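Local coordinates for hypothetical protein HI1011 (Haemophilus influenzae, PDB 1YZY), which catalyses the ATP-dependent phosphorylation of 3-oxo-tetronate to 3-oxo-tetronate 4-phosphate, at residues R51-V55 against N56-E60; E284-I287 against E288-Q292; D131-L134 against S135-G138; A12-I15 against A16-V20. All coordinates share one frame; numbering follows the deposited sequence.

Interaction 1. Residues R51-V55 against N56-E60; sequences RSNPV and NEAIE
The amide of N53 and the carboxylate of E57 stand nearly square to each other, their planes 83° apart, where the loop after strand 43-47 runs into the amino end of helix 55-71, with P54 in the N-cap position. N53 lays its amide against the first turn: OD1 of N53 lies 3.4 Å from CB of A58, while ND2 of N53 is 3.5 Å from CB of E57. A first torsion of 63°, with CG between the backbone N and the carbonyl carbon, turns the group in toward the helix. The carboxylate of E57, carried on a chain extended beyond CG, runs alongside the pyrrolidine ring of P54, and its OE2 comes within 3.5 Å of CG of P54.

The backbone start is held by a doubly used acceptor. P54 O takes E57 N at 2.9 Å, with the donor well above the carbonyl plane, and also A58 N at 3.2 Å, in a straighter bond (169° at the hydrogen). Farther round, V55 and I59 lie side by side; both rest on P95 of helix 93-104. Before the turn, R51 reaches the other way, in salt bridges to D7 and D8. CG2 of V55 is 4.0 Å from CD1 of I59, and CG1 of I59 sits 3.0 Å from V55 O, the same oxygen that accepts I59 N.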
loop_
_atom_site.group_PDB
_atom_site.type_symbol
_atom_site.label_atom_id
_atom_site.label_comp_id
_atom_site.label_asym_id
_atom_site.label_seq_id
_atom_site.Cartn_x
_atom_site.Cartn_y
_atom_site.Cartn_z
ATOM N N ARG A 51 6.880 1.198 -11.728
ATOM C CA ARG A 51 6.326 0.043 -12.433
ATOM C C ARG A 51 6.549 0.124 -13.951
ATOM O O ARG A 51 6.814 -0.899 -14.601
ATOM C CB ARG A 51 4.831 -0.120 -12.118
ATOM C CG ARG A 51 4.202 -1.370 -12.750
ATOM C CD ARG A 51 2.651 -1.310 -12.715
ATOM N NE ARG A 51 1.991 -1.473 -11.418
ATOM C CZ ARG A 51 2.416 -2.270 -10.441
ATOM N NH1 ARG A 51 3.515 -3.009 -10.589
ATOM N NH2 ARG A 51 1.756 -2.308 -9.293
ATOM N N SER A 52 6.429 1.326 -14.514
ATOM C CA SER A 52 6.607 1.508 -15.951
ATOM C C SER A 52 7.302 2.807 -16.385
ATOM O O SER A 52 7.122 3.276 -17.514
ATOM C CB SER A 52 5.264 1.351 -16.671
ATOM O OG SER A 52 4.258 2.177 -16.106
ATOM N N ASN A 53 8.093 3.383 -15.487
ATOM C CA ASN A 53 8.841 4.603 -15.774
ATOM C C ASN A 53 10.116 4.180 -16.521
ATOM O O ASN A 53 10.335 2.991 -16.743
ATOM C CB ASN A 53 9.188 5.325 -14.460
ATOM C CG ASN A 53 10.098 4.505 -13.567
ATOM O OD1 ASN A 53 10.084 3.278 -13.609
ATOM N ND2 ASN A 53 10.903 5.183 -12.760
ATOM N N PRO A 54 10.926 5.146 -17.002
ATOM C CA PRO A 54 12.151 4.753 -17.715
ATOM C C PRO A 54 12.976 3.768 -16.885
ATOM O O PRO A 54 13.257 4.010 -15.712
ATOM C CB PRO A 54 12.870 6.085 -17.898
ATOM C CG PRO A 54 11.722 7.033 -18.101
ATOM C CD PRO A 54 10.752 6.611 -17.026
ATOM N N VAL A 55 13.415 2.694 -17.527
ATOM C CA VAL A 55 14.169 1.651 -16.841
ATOM C C VAL A 55 15.398 2.068 -16.026
ATOM O O VAL A 55 15.701 1.434 -15.012
ATOM C CB VAL A 55 14.516 0.485 -17.806
ATOM C CG1 VAL A 55 15.378 0.982 -18.962
ATOM C CG2 VAL A 55 15.181 -0.663 -17.043
ATOM N N ASN A 56 16.122 3.101 -16.456
ATOM C CA ASN A 56 17.298 3.519 -15.689
ATOM C C ASN A 56 16.951 4.319 -14.447
ATOM O O ASN A 56 17.760 4.439 -13.528
ATOM C CB ASN A 56 18.324 4.238 -16.558
ATOM C CG ASN A 56 19.398 3.294 -17.069
ATOM O OD1 ASN A 56 20.378 3.003 -16.369
ATOM N ND2 ASN A 56 19.198 2.767 -18.273
ATOM N N GLU A 57 15.751 4.890 -14.442
ATOM C CA GLU A 57 15.259 5.627 -13.289
ATOM C C GLU A 57 14.856 4.589 -12.237
ATOM O O GLU A 57 15.285 4.660 -11.082
ATOM C CB GLU A 57 14.051 6.477 -13.673
ATOM C CG GLU A 57 14.405 7.825 -14.268
ATOM C CD GLU A 57 13.187 8.591 -14.740
ATOM O OE1 GLU A 57 12.140 8.549 -14.040
ATOM O OE2 GLU A 57 13.283 9.222 -15.821
ATOM N N ALA A 58 14.049 3.616 -12.657
ATOM C CA ALA A 58 13.597 2.532 -11.782
ATOM C C ALA A 58 14.795 1.858 -11.115
ATOM O O ALA A 58 14.781 1.593 -9.920
ATOM C CB ALA A 58 12.804 1.520 -12.578
ATOM N N ILE A 59 15.842 1.597 -11.891
ATOM C CA ILE A 59 17.043 0.973 -11.356
ATOM C C ILE A 59 17.731 1.869 -10.328
ATOM O O ILE A 59 18.135 1.395 -9.260
ATOM C CB ILE A 59 18.040 0.607 -12.489
ATOM C CG1 ILE A 59 17.429 -0.474 -13.381
ATOM C CG2 ILE A 59 19.374 0.119 -11.915
ATOM C CD1 ILE A 59 18.293 -0.865 -14.560
ATOM N N GLU A 60 17.899 3.149 -10.653
ATOM C CA GLU A 60 18.560 4.075 -9.736
ATOM C C GLU A 60 17.773 4.273 -8.447
ATOM O O GLU A 60 18.344 4.287 -7.365
ATOM C CB GLU A 60 18.813 5.424 -10.410
ATOM C CG GLU A 60 19.635 6.404 -9.562
ATOM C CD GLU A 60 21.013 5.862 -9.169
ATOM O OE1 GLU A 60 21.568 5.007 -9.900
ATOM O OE2 GLU A 60 21.548 6.303 -8.125
#

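Interaction 2. Residues E284-I287 against E288-Q292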
loop_
_atom_site.group_PDB
_atom_site.type_symbol
_atom_site.label_atom_id
_atom_site.label_comp_id
_atom_site.label_asym_id
_atom_site.label_seq_id
_atom_site.Cartn_x
_atom_site.Cartn_y
_atom_site.Cartn_z
ATOM N N GLU A 284 -13.340 34.716 2.101
ATOM C CA GLU A 284 -11.954 34.613 2.556
ATOM C C GLU A 284 -11.806 34.160 4.008
ATOM O O GLU A 284 -10.751 33.662 4.409
ATOM C CB GLU A 284 -11.234 35.949 2.366
ATOM C CG GLU A 284 -11.169 36.428 0.929
ATOM C CD GLU A 284 -10.335 37.683 0.788
ATOM O OE1 GLU A 284 -9.091 37.570 0.817
ATOM O OE2 GLU A 284 -10.917 38.783 0.660
ATOM N N ASN A 285 -12.852 34.368 4.798
ATOM C CA ASN A 285 -12.832 33.987 6.205
ATOM C C ASN A 285 -13.404 32.603 6.447
ATOM O O ASN A 285 -13.586 32.205 7.597
ATOM C CB ASN A 285 -13.625 34.993 7.042
ATOM C CG ASN A 285 -13.012 36.370 7.030
ATOM O OD1 ASN A 285 -11.902 36.576 7.529
ATOM N ND2 ASN A 285 -13.735 37.330 6.468
ATOM N N TYR A 286 -13.671 31.868 5.371
ATOM C CA TYR A 286 -14.249 30.532 5.477
ATOM C C TYR A 286 -13.397 29.546 6.260
ATOM O O TYR A 286 -13.919 28.726 7.004
ATOM C CB TYR A 286 -14.545 29.954 4.096
ATOM C CG TYR A 286 -15.712 29.007 4.116
ATOM C CD1 TYR A 286 -16.889 29.353 4.778
ATOM C CD2 TYR A 286 -15.652 27.766 3.478
ATOM C CE1 TYR A 286 -17.985 28.495 4.809
ATOM C CE2 TYR A 286 -16.750 26.889 3.501
ATOM C CZ TYR A 286 -17.914 27.267 4.170
ATOM O OH TYR A 286 -19.015 26.436 4.205
ATOM N N ILE A 287 -12.092 29.588 6.046
ATOM C CA ILE A 287 -11.195 28.691 6.746
ATOM C C ILE A 287 -11.181 29.017 8.237
ATOM O O ILE A 287 -11.100 28.116 9.073
ATOM C CB ILE A 287 -9.780 28.749 6.127
ATOM C CG1 ILE A 287 -9.837 28.189 4.696
ATOM C CG2 ILE A 287 -8.777 27.980 6.987
ATOM C CD1 ILE A 287 -8.583 28.393 3.883
ATOM N N GLU A 288 -11.272 30.300 8.571
ATOM C CA GLU A 288 -11.276 30.706 9.972
ATOM C C GLU A 288 -12.579 30.306 10.648
ATOM O O GLU A 288 -12.590 29.954 11.823
ATOM C CB GLU A 288 -11.060 32.215 10.112
ATOM C CG GLU A 288 -10.858 32.691 11.564
ATOM C CD GLU A 288 -9.563 32.188 12.199
ATOM O OE1 GLU A 288 -8.585 31.924 11.460
ATOM O OE2 GLU A 288 -9.513 32.075 13.444
ATOM N N GLN A 289 -13.681 30.384 9.909
ATOM C CA GLN A 289 -14.980 30.015 10.453
ATOM C C GLN A 289 -15.008 28.516 10.761
ATOM O O GLN A 289 -15.434 28.107 11.840
ATOM C CB GLN A 289 -16.096 30.364 9.466
ATOM C CG GLN A 289 -17.489 30.212 10.054
ATOM C CD GLN A 289 -18.567 30.074 8.999
ATOM O OE1 GLN A 289 -18.418 30.549 7.874
ATOM N NE2 GLN A 289 -19.668 29.424 9.361
ATOM N N LEU A 290 -14.582 27.709 9.793
ATOM C CA LEU A 290 -14.539 26.256 9.936
ATOM C C LEU A 290 -13.628 25.833 11.082
ATOM O O LEU A 290 -13.919 24.860 11.779
ATOM C CB LEU A 290 -14.035 25.599 8.647
ATOM C CG LEU A 290 -14.841 25.715 7.357
ATOM C CD1 LEU A 290 -14.015 25.181 6.216
ATOM C CD2 LEU A 290 -16.139 24.955 7.476
ATOM N N TYR A 291 -12.489 26.509 11.213
ATOM C CA TYR A 291 -11.524 26.213 12.273
ATOM C C TYR A 291 -12.146 26.406 13.650
ATOM O O TYR A 291 -12.008 25.551 14.532
ATOM C CB TYR A 291 -10.292 27.115 12.134
ATOM C CG TYR A 291 -9.365 27.100 13.332
ATOM C CD1 TYR A 291 -8.469 26.049 13.536
ATOM C CD2 TYR A 291 -9.369 28.145 14.254
ATOM C CE1 TYR A 291 -7.601 26.046 14.625
ATOM C CE2 TYR A 291 -8.504 28.148 15.347
ATOM C CZ TYR A 291 -7.623 27.100 15.523
ATOM O OH TYR A 291 -6.741 27.120 16.577
ATOM N N GLN A 292 -12.784 27.559 13.833
ATOM C CA GLN A 292 -13.422 27.892 15.096
ATOM C C GLN A 292 -14.521 26.893 15.407
ATOM O O GLN A 292 -14.622 26.424 16.539
ATOM C CB GLN A 292 -13.980 29.324 15.070
ATOM C CG GLN A 292 -12.915 30.417 14.903
ATOM C CD GLN A 292 -11.888 30.467 16.040
ATOM O OE1 GLN A 292 -12.183 30.121 17.188
ATOM N NE2 GLN A 292 -10.679 30.927 15.722
#
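Y286 and Q289 pass each other at a slant, the plane of the phenol ring 76° from that of the amide. OE1 of Q289 is 3.7 Å from CD1 of Y286 and equally near CE1, an oblique approach to the ring. L290, one turn on, approaches over a ring face: its CG lies above one face of the Y286 ring, and its CD1 is 4.1 Å from CD2 of Y286. A chi1 of -150° puts CG of Y286 roughly opposite the backbone N, and the side chain lies against F273 of strand 272-274, which Q289 and L290 also touch.

All this happens on the first turns of the alpha-helix 286-295, for which N285 is the N-cap residue although its side chain makes no capping bond. N285 O accepts Q289 N in its carbonyl plane at 2.9 Å, and Y286 O accepts L290 N at 3.0 Å.

On another side of the helix, E288 bends at chi2 and Q292 meets it one turn on: NE2 of Q292 donates to OE2 of E288 at 2.8 Å, arriving on the anti side of the carboxylate. That same NE2 lies in the plane of the Y291 ring, at its edge, while K341 of helix 324-345 makes a cation-pi contact with Y291.

Interaction 3. Residues D131-L134 against S135-G138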
loop_
_atom_site.group_PDB
_atom_site.type_symbol
_atom_site.label_atom_id
_atom_site.label_comp_id
_atom_site.label_asym_id
_atom_site.label_seq_id
_atom_site.Cartn_x
_atom_site.Cartn_y
_atom_site.Cartn_z
ATOM N N ASP A 131 -9.951 -17.878 -12.541
ATOM C CA ASP A 131 -10.100 -19.149 -13.257
ATOM C C ASP A 131 -9.421 -19.218 -14.634
ATOM O O ASP A 131 -9.473 -20.257 -15.304
ATOM C CB ASP A 131 -11.593 -19.470 -13.455
ATOM C CG ASP A 131 -12.314 -19.836 -12.157
ATOM O OD1 ASP A 131 -11.655 -20.158 -11.141
ATOM O OD2 ASP A 131 -13.564 -19.821 -12.166
ATOM N N VAL A 132 -8.824 -18.117 -15.078
ATOM C CA VAL A 132 -8.202 -18.093 -16.396
ATOM C C VAL A 132 -6.721 -17.747 -16.400
ATOM O O VAL A 132 -6.197 -17.192 -15.434
ATOM C CB VAL A 132 -8.935 -17.097 -17.339
ATOM C CG1 VAL A 132 -10.372 -17.514 -17.540
ATOM C CG2 VAL A 132 -8.874 -15.681 -16.781
ATOM N N LEU A 133 -6.051 -18.099 -17.496
ATOM C CA LEU A 133 -4.634 -17.806 -17.676
ATOM C C LEU A 133 -4.480 -16.286 -17.700
ATOM O O LEU A 133 -5.409 -15.578 -18.092
ATOM C CB LEU A 133 -4.156 -18.365 -19.021
ATOM C CG LEU A 133 -3.910 -19.868 -19.155
ATOM C CD1 LEU A 133 -4.074 -20.308 -20.590
ATOM C CD2 LEU A 133 -2.527 -20.210 -18.635
ATOM N N LEU A 134 -3.315 -15.797 -17.280
ATOM C CA LEU A 134 -3.022 -14.363 -17.284
ATOM C C LEU A 134 -3.281 -13.803 -18.685
ATOM O O LEU A 134 -3.908 -12.762 -18.846
ATOM C CB LEU A 134 -1.556 -14.140 -16.917
ATOM C CG LEU A 134 -1.006 -12.716 -17.029
ATOM C CD1 LEU A 134 -1.628 -11.828 -15.954
ATOM C CD2 LEU A 134 0.509 -12.761 -16.880
ATOM N N SER A 135 -2.779 -14.515 -19.691
ATOM C CA SER A 135 -2.943 -14.132 -21.087
ATOM C C SER A 135 -4.401 -14.118 -21.572
ATOM O O SER A 135 -4.694 -13.626 -22.670
ATOM C CB SER A 135 -2.107 -15.061 -21.969
ATOM O OG SER A 135 -2.403 -16.429 -21.728
ATOM N N GLU A 136 -5.305 -14.679 -20.773
ATOM C CA GLU A 136 -6.721 -14.727 -21.126
ATOM C C GLU A 136 -7.582 -13.783 -20.287
ATOM O O GLU A 136 -8.787 -13.653 -20.522
ATOM C CB GLU A 136 -7.253 -16.149 -20.967
ATOM C CG GLU A 136 -6.617 -17.164 -21.881
ATOM C CD GLU A 136 -7.435 -18.433 -22.003
ATOM O OE1 GLU A 136 -8.555 -18.486 -21.462
ATOM O OE2 GLU A 136 -6.963 -19.380 -22.660
ATOM N N SER A 137 -6.974 -13.180 -19.274
ATOM C CA SER A 137 -7.669 -12.263 -18.383
ATOM C C SER A 137 -7.783 -10.870 -19.009
ATOM O O SER A 137 -7.576 -10.697 -20.211
ATOM C CB SER A 137 -6.918 -12.172 -17.051
ATOM O OG SER A 137 -5.689 -11.472 -17.187
ATOM N N GLY A 138 -8.198 -9.896 -18.205
ATOM C CA GLY A 138 -8.299 -8.536 -18.701
ATOM C C GLY A 138 -6.907 -7.985 -18.972
ATOM O O GLY A 138 -6.745 -7.063 -19.767
#
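A first torsion of 71° sets OG of S137 between its backbone N and carbonyl carbon, and this folds the hydroxyl back onto L134 O, to which it donates at 2.8 Å. The turn it closes is a short 3-10 segment that follows strand 132-133, the weakly bonded edge of a three-stranded antiparallel sheet. Two backbone bonds of the i to i+3 kind define it: E136 N reaches L133 O at 2.8 Å, and S137 N reaches L134 O at 3.1 Å. Both amides stand far above the carbonyl planes of their acceptors, in keeping with the tight winding of a 3-10 turn, whereas the serine hydroxyl is tilted only 16° from the plane of the L134 carbonyl. L134 O is thus gripped by the amide and the hydroxyl of one residue.

The side chains sort themselves around this turn. L133 and E136 cross at a slant, with CD1 of L133 at 3.7 Å from OE2 of E136, a contact between methyl and carboxylate oxygen. V132 touches the end of the turn, its CG2 4.0 Å from CA of S137. L134 is buried instead, touching L127 and V129 of the adjacent strand 126-129 as well as M147 and M139 of the loops, and its backbone pairs with L127. L133 and S135 both lean on A150, and here CB of L133 is 3.8 Å from OG of S135. Besides donating to L134 O, OG of S137 accepts a hydrogen bond from M139 N.

Interaction 4. Residues A12-I15 against A16-V20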
loop_
_atom_site.group_PDB
_atom_site.type_symbol
_atom_site.label_atom_id
_atom_site.label_comp_id
_atom_site.label_asym_id
_atom_site.label_seq_id
_atom_site.Cartn_x
_atom_site.Cartn_y
_atom_site.Cartn_z
ATOM N N ALA A 12 2.572 -1.107 -2.242
ATOM C CA ALA A 12 3.324 -0.845 -1.016
ATOM C C ALA A 12 2.389 -0.866 0.192
ATOM O O ALA A 12 2.727 -1.436 1.227
ATOM C CB ALA A 12 4.061 0.484 -1.101
ATOM N N SER A 13 1.223 -0.248 0.055
ATOM C CA SER A 13 0.240 -0.212 1.127
ATOM C C SER A 13 -0.261 -1.625 1.396
ATOM O O SER A 13 -0.430 -2.037 2.545
ATOM C CB SER A 13 -0.953 0.655 0.724
ATOM O OG SER A 13 -0.625 2.028 0.694
ATOM N N ASP A 14 -0.526 -2.352 0.317
ATOM C CA ASP A 14 -1.027 -3.719 0.396
ATOM C C ASP A 14 -0.114 -4.665 1.171
ATOM O O ASP A 14 -0.549 -5.287 2.147
ATOM C CB ASP A 14 -1.259 -4.275 -0.993
ATOM C CG ASP A 14 -2.088 -5.538 -0.993
ATOM O OD1 ASP A 14 -3.305 -5.454 -0.736
ATOM O OD2 ASP A 14 -1.526 -6.619 -1.263
ATOM N N ILE A 15 1.144 -4.769 0.747
ATOM C CA ILE A 15 2.082 -5.657 1.415
ATOM C C ILE A 15 2.343 -5.212 2.840
ATOM O O ILE A 15 2.500 -6.052 3.728
ATOM C CB ILE A 15 3.416 -5.832 0.627
ATOM C CG1 ILE A 15 4.200 -7.035 1.166
ATOM C CG2 ILE A 15 4.290 -4.572 0.718
ATOM C CD1 ILE A 15 5.447 -7.374 0.360
ATOM N N ALA A 16 2.364 -3.895 3.062
ATOM C CA ALA A 16 2.608 -3.333 4.392
ATOM C C ALA A 16 1.521 -3.755 5.376
ATOM O O ALA A 16 1.808 -4.012 6.547
ATOM C CB ALA A 16 2.711 -1.815 4.323
ATOM N N SER A 17 0.275 -3.776 4.914
ATOM C CA SER A 17 -0.837 -4.218 5.747
ATOM C C SER A 17 -0.656 -5.710 6.028
ATOM O O SER A 17 -0.923 -6.178 7.133
ATOM C CB SER A 17 -2.172 -3.998 5.037
ATOM O OG SER A 17 -2.814 -2.817 5.499
ATOM N N PHE A 18 -0.222 -6.450 5.011
ATOM C CA PHE A 18 0.003 -7.880 5.153
ATOM C C PHE A 18 1.072 -8.190 6.181
ATOM O O PHE A 18 0.924 -9.116 6.971
ATOM C CB PHE A 18 0.351 -8.522 3.803
ATOM C CG PHE A 18 -0.839 -9.103 3.098
ATOM C CD1 PHE A 18 -1.628 -10.062 3.725
ATOM C CD2 PHE A 18 -1.187 -8.681 1.822
ATOM C CE1 PHE A 18 -2.749 -10.594 3.097
ATOM C CE2 PHE A 18 -2.312 -9.207 1.173
ATOM C CZ PHE A 18 -3.094 -10.167 1.816
ATOM N N LEU A 19 2.149 -7.417 6.177
ATOM C CA LEU A 19 3.221 -7.632 7.131
ATOM C C LEU A 19 2.739 -7.397 8.556
ATOM O O LEU A 19 3.142 -8.112 9.473
ATOM C CB LEU A 19 4.410 -6.723 6.813
ATOM C CG LEU A 19 5.052 -6.944 5.439
ATOM C CD1 LEU A 19 6.177 -5.942 5.223
ATOM C CD2 LEU A 19 5.580 -8.370 5.320
ATOM N N VAL A 20 1.861 -6.409 8.725
ATOM C CA VAL A 20 1.305 -6.049 10.036
ATOM C C VAL A 20 0.253 -7.057 10.514
ATOM O O VAL A 20 0.189 -7.393 11.697
ATOM C CB VAL A 20 0.693 -4.607 10.010
ATOM C CG1 VAL A 20 -0.115 -4.324 11.283
ATOM C CG2 VAL A 20 1.802 -3.583 9.889
HETATM O O HOH W 1 -1.561 -0.216 4.507
#
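F18 leans back over the preceding turn, and each part of it meets something different there. Its CB lies 3.3 Å from I15 O. From CB the first torsion, -95° and away from the usual staggered values, carries the ring toward D14: CG comes near D14 O, and CD2 of F18 is closer, at 3.5 Å from D14 O, an oblique approach. Farther out, CE2 of F18 is 3.6 Å from OD2 of D14, which sits at the ring edge and in the ring plane, with the carboxylate turned 80° against the ring. D14 can lie beside the ring because its CG is anti to the backbone N. The same OD2 is hydrogen-bonded to OG of S221, at the start of helix 221-232, which also meets F18 through S221 and A225.

The frame is the alpha-helix 9-20, whose amides pair with carbonyls four residues back; F18 N to D14 O is 3.1 Å. The helix covers the parallel strands 3-6, 26-30 and 43-47 of the sugar-binding domain, with A12, A16 and L19 turned to them. L19 N binds I15 O at 2.8 Å, and CG of L19 is 4.4 Å from CG1 of I15. Beside S13 and S17, a water donates to S13 O at 2.9 Å and is hydrogen-bonded to OG of S17 at 3.1 Å.

Overall arrangement
Interactions 4, 1 and 3 follow one another along the sugar-binding N-terminal domain, while interaction 2 belongs to the nucleotide-binding C-terminal domain. None touches another: interactions 1 and 4 come nearest, about 7 Å between closest atoms, then interactions 1 and 3 at about 12 Å. Interactions 2 and 3 lie on opposite sides of the chain's centre, 53 Å apart between centres. Two of them approach the ATP site inferred by similarity. The side chain of S13 in interaction 4 is about 11 Å from G355, and the side chain of L290 in interaction 2 is about 11 Å from that of T357. Interactions 1 and 3 lie away from the annotated sites.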